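Local coordinates for protein 3-hydroxyadipyl-CoA dehydrogenase (Escherichia coli, PDB 3MOG) that catalyses the NAD-dependent oxidation of 3-hydroxyadipyl-CoA to 3-oxoadipyl-CoA in the breakdown of phenylacetate, working as a homotrimer, at residues A404-V409 with P459-R464. Residues are numbered along the deposited sequence; the frame is centred on the assembly and turned at random.
Sequences ALQKGV and PCSLLR
Ser-461 OG is gripped by two hydrogen bonds. One comes from Gln-406 NE2, 3.0 Å from Ser-461 OG, with an N-H...O angle of 157°. The oxygen lies close to the amide plane of Gln-406. The other is to His-451 NE2 of a second subunit, so the hydroxyl joins this contact to the trimer interface. Gln-406 reaches it with an extended chain, CG anti to the backbone N (chi1 -163°). Its other amide atom, OE1, takes a weak, bent bond from Leu-462 N at 3.1 Å, in the first turn of helix 461-473. The amide thus spans a backbone N-H and a side-chain hydroxyl beside Cys-460, the N-cap residue. Helix 390-406 ends in a Schellman motif, with Gly-408 at C-prime (phi 71°). Its last turn meets the first turn of helix 461-473 within the second of the chain's two 3-hydroxyacyl-CoA dehydrogenase C-terminal domains. An alanine in place of Gln-406 would lose both hydrogen bonds made by the amide and would probably loosen the hold on the start of helix 461-473. Leu-462 CB lies 3.7 Å from Gln-406 CD, the two side chains running past each other in opposite directions. Leu-462 CD2 makes an apolar contact with Leu-405 CD2 at 3.8 Å, the side chains crossing obliquely. Leu-462 also touches Leu-402, and Leu-405 packs on Ile-415 of helix 412-422.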
# COMPACT_ATOMS: atom_id res chain seq x y z
N ALA C 404 -18.94 -2.71 3.08
CA ALA C 404 -19.68 -1.51 2.76
C ALA C 404 -20.80 -1.28 3.78
O ALA C 404 -21.02 -0.14 4.21
CB ALA C 404 -20.24 -1.58 1.34
N LEU C 405 -21.47 -2.37 4.19
CA LEU C 405 -22.56 -2.30 5.19
C LEU C 405 -22.02 -1.88 6.54
O LEU C 405 -22.59 -1.02 7.20
CB LEU C 405 -23.30 -3.63 5.30
CG LEU C 405 -24.40 -3.78 6.36
CD1 LEU C 405 -25.50 -2.73 6.20
CD2 LEU C 405 -24.99 -5.20 6.31
N GLN C 406 -20.88 -2.46 6.92
CA GLN C 406 -20.23 -2.14 8.18
C GLN C 406 -19.77 -0.68 8.27
O GLN C 406 -19.84 -0.06 9.34
CB GLN C 406 -19.06 -3.08 8.41
CG GLN C 406 -18.60 -3.09 9.85
CD GLN C 406 -17.64 -4.22 10.16
OE1 GLN C 406 -16.90 -4.69 9.28
NE2 GLN C 406 -17.65 -4.67 11.41
N LYS C 407 -19.28 -0.15 7.16
CA LYS C 407 -18.82 1.24 7.13
C LYS C 407 -19.94 2.25 6.88
O LYS C 407 -19.69 3.43 6.68
CB LYS C 407 -17.69 1.42 6.10
CG LYS C 407 -16.51 0.50 6.25
CD LYS C 407 -15.84 0.63 7.58
CE LYS C 407 -14.57 -0.20 7.62
NZ LYS C 407 -13.67 0.14 6.48
N GLY C 408 -21.18 1.77 6.86
CA GLY C 408 -22.35 2.63 6.76
C GLY C 408 -22.54 3.27 5.40
O GLY C 408 -23.16 4.32 5.31
N VAL C 409 -22.01 2.64 4.35
CA VAL C 409 -22.19 3.13 2.97
C VAL C 409 -23.67 3.16 2.57
O VAL C 409 -24.10 4.12 1.95
CB VAL C 409 -21.37 2.31 1.95
CG1 VAL C 409 -21.59 2.83 0.53
CG2 VAL C 409 -19.90 2.37 2.29
N PRO C 459 -11.19 -11.83 5.90
CA PRO C 459 -12.61 -11.75 6.22
C PRO C 459 -12.86 -10.42 6.93
O PRO C 459 -12.07 -10.04 7.82
CB PRO C 459 -12.79 -12.86 7.24
CG PRO C 459 -11.65 -13.78 7.02
CD PRO C 459 -10.52 -12.93 6.61
N CYS C 460 -13.90 -9.69 6.54
CA CYS C 460 -14.12 -8.41 7.20
C CYS C 460 -14.76 -8.63 8.57
O CYS C 460 -15.31 -9.70 8.84
CB CYS C 460 -14.92 -7.42 6.32
SG CYS C 460 -16.64 -7.77 6.24
N SER C 461 -14.70 -7.61 9.43
CA SER C 461 -15.13 -7.77 10.82
C SER C 461 -16.61 -8.21 10.94
O SER C 461 -16.94 -9.06 11.78
CB SER C 461 -14.79 -6.50 11.62
OG SER C 461 -15.59 -6.37 12.78
N LEU C 462 -17.47 -7.69 10.05
CA LEU C 462 -18.90 -8.08 10.02
C LEU C 462 -19.14 -9.52 9.56
O LEU C 462 -20.12 -10.16 9.97
CB LEU C 462 -19.73 -7.10 9.17
CG LEU C 462 -21.26 -7.26 9.17
CD1 LEU C 462 -21.84 -7.11 10.58
CD2 LEU C 462 -21.91 -6.25 8.22
N LEU C 463 -18.26 -10.04 8.70
CA LEU C 463 -18.34 -11.44 8.34
C LEU C 463 -18.08 -12.33 9.54
O LEU C 463 -18.88 -13.24 9.80
CB LEU C 463 -17.42 -11.81 7.16
CG LEU C 463 -17.36 -13.27 6.68
CD1 LEU C 463 -18.71 -13.82 6.24
CD2 LEU C 463 -16.36 -13.42 5.54
N ARG C 464 -17.00 -12.07 10.30
CA ARG C 464 -16.75 -12.84 11.54
C ARG C 464 -17.95 -12.73 12.49
O ARG C 464 -18.38 -13.73 13.07
CB ARG C 464 -15.48 -12.39 12.30
CG ARG C 464 -14.20 -12.38 11.44
CD ARG C 464 -12.95 -12.27 12.32
NE ARG C 464 -11.74 -12.37 11.52
CZ ARG C 464 -11.15 -13.51 11.16
NH1 ARG C 464 -11.63 -14.69 11.55
NH2 ARG C 464 -10.05 -13.47 10.43